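Local coordinates for hypothetical protein ORF-c20_032 (PDB 2NRQ), which is of unknown function, an archaeal protein that resembles RNA-binding proteins in structure but is judged unlikely to bind RNA itself, at residues K75-T78 / S79-M82; H91-G94 / S95-Y98. All coordinates share one frame; numbering follows the deposited sequence. Where two conformers were deposited one is given.

Interaction 1 of 2, residues K75-T78 / S79-M82; sequences KIET and SELM
Ile76 lays its CG1-CD1 arm against the first turn of helix 78-85, the methyl CD1 coming within 3.5 Å of Glu80 CB. With CG1 anti to the backbone N (chi1 -167°) and CD1 extended beyond it, the arm crosses the Glu80 side chain at about a right angle. The other branch, CG2, faces Leu81 CB at 4.1 Å. A beta-branched residue suits this place, since its two arms serve two neighbouring helical residues at once. Beyond the Glu80 CB that Ile76 covers, the side chains of Glu77 and Glu80 run side by side in the same direction. Glu77 CG touches Glu80 CG at 3.4 Å. Glu77 OE2 lies 3.5 Å from Glu80 OE1, the carboxylate planes 28° apart. Two like charges this close would probably repel, but Glu77 OE1 forms a salt bridge with Arg111, which probably eases the repulsion. Behind these side chains stands the backbone of the starting helix. Leu81 N donates to Glu77 O at 3.1 Å, in the carbonyl plane, and Met82 N, of a selenomethionine, donates to Thr78 O at 3.0 Å, tilted from the plane. Further out, Glu80 packs on Val113 and Leu114. Leu81 packs on Val142 and the carbonyl of Ile76 accepts a hydrogen bond from Arg145, so one apolar and one polar contact hold the helix start against helix 134-145. Glu77 is the N-cap, and the residue before it, Ile76, meets Leu81 four residues after it: a hydrophobic staple at the N terminus of helix 78-85.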
loop_
_atom_site.group_PDB
_atom_site.type_symbol
_atom_site.label_atom_id
_atom_site.label_comp_id
_atom_site.label_asym_id
_atom_site.label_seq_id
_atom_site.Cartn_x
_atom_site.Cartn_y
_atom_site.Cartn_z
ATOM N N LYS A 75 -1.804 -0.198 -11.679
ATOM C CA LYS A 75 -1.947 -1.616 -11.393
ATOM C C LYS A 75 -3.327 -1.959 -10.876
ATOM O O LYS A 75 -3.840 -3.045 -11.132
ATOM C CB LYS A 75 -0.914 -2.045 -10.361
ATOM C CG LYS A 75 0.520 -2.009 -10.846
ATOM C CD LYS A 75 1.034 -3.396 -11.168
ATOM C CE LYS A 75 2.548 -3.402 -11.211
ATOM N NZ LYS A 75 3.090 -4.778 -11.341
ATOM N N ILE A 76 -3.932 -1.037 -10.141
ATOM C CA ILE A 76 -5.256 -1.291 -9.591
ATOM C C ILE A 76 -6.325 -1.360 -10.689
ATOM O O ILE A 76 -6.266 -0.621 -11.675
ATOM C CB ILE A 76 -5.639 -0.200 -8.572
ATOM C CG1 ILE A 76 -6.855 -0.647 -7.770
ATOM C CG2 ILE A 76 -5.928 1.109 -9.291
ATOM C CD1 ILE A 76 -7.253 0.327 -6.687
ATOM N N GLU A 77 -7.294 -2.258 -10.525
ATOM C CA GLU A 77 -8.379 -2.382 -11.492
ATOM C C GLU A 77 -9.317 -1.178 -11.319
ATOM O O GLU A 77 -9.449 -0.643 -10.211
ATOM C CB GLU A 77 -9.118 -3.703 -11.284
ATOM C CG GLU A 77 -9.361 -4.067 -9.832
ATOM C CD GLU A 77 -9.844 -5.501 -9.660
ATOM O OE1 GLU A 77 -9.138 -6.428 -10.121
ATOM O OE2 GLU A 77 -10.925 -5.704 -9.061
ATOM N N THR A 78 -9.948 -0.744 -12.409
ATOM C CA THR A 78 -10.837 0.421 -12.391
ATOM C C THR A 78 -11.935 0.338 -11.335
ATOM O O THR A 78 -12.312 1.339 -10.719
ATOM C CB THR A 78 -11.502 0.627 -13.762
ATOM O OG1 THR A 78 -10.770 -0.087 -14.767
ATOM C CG2 THR A 78 -11.519 2.106 -14.113
ATOM N N SER A 79 -12.452 -0.868 -11.143
ATOM C CA SER A 79 -13.494 -1.126 -10.164
ATOM C C SER A 79 -13.054 -0.584 -8.798
ATOM O O SER A 79 -13.663 0.344 -8.258
ATOM C CB SER A 79 -13.735 -2.632 -10.098
ATOM O OG SER A 79 -14.831 -2.941 -9.270
ATOM N N GLU A 80 -11.975 -1.152 -8.264
ATOM C CA GLU A 80 -11.422 -0.746 -6.972
ATOM C C GLU A 80 -11.043 0.737 -6.919
ATOM O O GLU A 80 -11.171 1.378 -5.870
ATOM C CB GLU A 80 -10.190 -1.600 -6.641
ATOM C CG GLU A 80 -10.422 -3.111 -6.725
ATOM C CD GLU A 80 -11.368 -3.647 -5.659
ATOM O OE1 GLU A 80 -11.740 -4.836 -5.741
ATOM O OE2 GLU A 80 -11.739 -2.896 -4.739
ATOM N N LEU A 81 -10.572 1.275 -8.043
ATOM C CA LEU A 81 -10.169 2.684 -8.125
ATOM C C LEU A 81 -11.365 3.605 -7.844
ATOM O O LEU A 81 -11.286 4.545 -7.035
ATOM C CB LEU A 81 -9.597 2.987 -9.511
ATOM C CG LEU A 81 -9.127 4.426 -9.733
ATOM C CD1 LEU A 81 -8.162 4.851 -8.619
ATOM C CD2 LEU A 81 -8.481 4.532 -11.106
HETATM N N MSE A 82 -12.474 3.323 -8.518
HETATM C CA MSE A 82 -13.690 4.084 -8.325
HETATM C C MSE A 82 -14.097 3.945 -6.857
HETATM O O MSE A 82 -14.467 4.930 -6.194
HETATM C CB MSE A 82 -14.782 3.527 -9.224
HETATM C CG MSE A 82 -16.142 4.151 -8.962
HETATM SE SE MSE A 82 -16.120 6.084 -9.285
HETATM C CE MSE A 82 -16.092 6.741 -7.467
#

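Interaction 2 of 2, residues H91-G94 / S95-Y98; sequences HIDG and SKLY
Tyr98 N donates to His91 O at 2.7 Å, an almost straight bond lying in the carbonyl plane, and so closes the open end of a beta hairpin with a two-residue loop, Gly94-Ser95, whose turn from Asp93 to Lys96 is type II'. The same His91 oxygen also receives a CA-H...O contact from Leu97 CA at 3.3 Å, and it sits at the edge of the Tyr98 ring, in the ring's plane. Nearer the tip, Asp93 and Lys96 form the hydrogen-bonded pair: Asp93 N gives a nearly straight bond to Lys96 O at 3.2 Å, whereas the return bond from Lys96 N to Asp93 O is weak at 3.4 Å. Gly94 takes the second position of the turn, with a positive phi of 75° that costs a residue without CB little. A serine suits the next place, because its hydroxyl bonds to Phe127 O; its backbone is bonded to Phe127 too. Leu97 is backbone-bonded to Ile125 of strand 121-126, so strand 96-101 is paired on both flanks.

Between these polar rungs lies the non-hydrogen-bonded pair Ile92 and Leu97. Branched aliphatics suit this apolar face, where Ile92 CG1 meets Leu97 CD1 at 3.5 Å; Leu97, the buried partner, also packs on Phe127. The face of Asp93 and Lys96 is more polar. Lys96 places CG between its backbone N and carbonyl carbon (chi1 47°), turned toward Asp93 O. Farther along, the Asp93 carboxylate plane is turned 42° from the Tyr98 ring, with Asp93 OD2 3.2 Å from Tyr98 OH.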
loop_
_atom_site.group_PDB
_atom_site.type_symbol
_atom_site.label_atom_id
_atom_site.label_comp_id
_atom_site.label_asym_id
_atom_site.label_seq_id
_atom_site.Cartn_x
_atom_site.Cartn_y
_atom_site.Cartn_z
ATOM N N HIS A 91 -10.887 7.539 3.626
ATOM C CA HIS A 91 -9.533 7.006 3.561
ATOM C C HIS A 91 -8.545 8.146 3.698
ATOM O O HIS A 91 -7.362 8.004 3.382
ATOM C CB HIS A 91 -9.331 6.322 2.223
ATOM C CG HIS A 91 -10.283 5.203 1.994
ATOM N ND1 HIS A 91 -10.665 4.797 0.735
ATOM C CD2 HIS A 91 -10.947 4.411 2.868
ATOM C CE1 HIS A 91 -11.527 3.801 0.843
ATOM N NE2 HIS A 91 -11.716 3.549 2.128
ATOM N N ILE A 92 -9.043 9.281 4.169
ATOM C CA ILE A 92 -8.208 10.447 4.337
ATOM C C ILE A 92 -8.209 10.990 5.749
ATOM O O ILE A 92 -9.236 11.030 6.426
ATOM C CB ILE A 92 -8.618 11.546 3.358
ATOM C CG1 ILE A 92 -8.286 11.081 1.938
ATOM C CG2 ILE A 92 -7.915 12.850 3.701
ATOM C CD1 ILE A 92 -8.490 12.126 0.866
ATOM N N ASP A 93 -7.023 11.392 6.182
ATOM C CA ASP A 93 -6.802 11.952 7.500
ATOM C C ASP A 93 -5.699 12.970 7.322
ATOM O O ASP A 93 -4.541 12.603 7.079
ATOM C CB ASP A 93 -6.329 10.880 8.466
ATOM C CG ASP A 93 -5.318 11.409 9.447
ATOM O OD1 ASP A 93 -5.670 12.341 10.201
ATOM O OD2 ASP A 93 -4.172 10.904 9.452
ATOM N N GLY A 94 -6.045 14.244 7.446
ATOM C CA GLY A 94 -5.047 15.279 7.250
ATOM C C GLY A 94 -4.797 15.365 5.756
ATOM O O GLY A 94 -5.737 15.526 4.977
ATOM N N SER A 95 -3.544 15.234 5.341
ATOM C CA SER A 95 -3.234 15.305 3.919
ATOM C C SER A 95 -2.746 13.967 3.365
ATOM O O SER A 95 -2.280 13.883 2.222
ATOM C CB SER A 95 -2.183 16.386 3.663
ATOM O OG SER A 95 -2.139 16.719 2.284
ATOM N N LYS A 96 -2.852 12.919 4.176
ATOM C CA LYS A 96 -2.419 11.603 3.738
ATOM C C LYS A 96 -3.596 10.675 3.480
ATOM O O LYS A 96 -4.574 10.664 4.219
ATOM C CB LYS A 96 -1.446 10.996 4.754
ATOM C CG LYS A 96 -1.889 11.085 6.185
ATOM C CD LYS A 96 -0.824 10.529 7.125
ATOM C CE LYS A 96 0.439 11.394 7.148
ATOM N NZ LYS A 96 1.329 11.064 8.316
ATOM N N LEU A 97 -3.489 9.918 2.394
ATOM C CA LEU A 97 -4.506 8.973 1.961
ATOM C C LEU A 97 -4.076 7.576 2.380
ATOM O O LEU A 97 -2.958 7.159 2.078
ATOM C CB LEU A 97 -4.637 9.024 0.436
ATOM C CG LEU A 97 -5.594 8.027 -0.227
ATOM C CD1 LEU A 97 -7.034 8.415 0.079
ATOM C CD2 LEU A 97 -5.359 8.003 -1.744
ATOM N N TYR A 98 -4.959 6.855 3.067
ATOM C CA TYR A 98 -4.650 5.507 3.513
ATOM C C TYR A 98 -5.348 4.478 2.639
ATOM O O TYR A 98 -6.569 4.384 2.636
ATOM C CB TYR A 98 -5.091 5.306 4.963
ATOM C CG TYR A 98 -4.330 6.142 5.963
ATOM C CD1 TYR A 98 -3.445 5.551 6.866
ATOM C CD2 TYR A 98 -4.486 7.529 6.006
ATOM C CE1 TYR A 98 -2.729 6.320 7.788
ATOM C CE2 TYR A 98 -3.779 8.306 6.922
ATOM C CZ TYR A 98 -2.903 7.693 7.810
ATOM O OH TYR A 98 -2.210 8.457 8.723
#

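Overall arrangement
Interaction 1 and interaction 2 follow one another along the chain, helix 78-85 leading to strand 92-93, yet their centres lie 18 Å apart and their nearest atoms about 7 Å, without touching. The helix start at 75-82 is partly buried, set against helix 134-145; the hairpin at 91-98 is a surface contact at the sheet border, where only Leu97 is buried. Backbone bonds follow the fold: within one helical turn in the first, across paired strands in the second. Charges differ too, two neighbouring glutamates in one, an aspartate and a lysine whose charged ends do not meet in the other. Leu114 links their surroundings, touched by Glu80 and by His91.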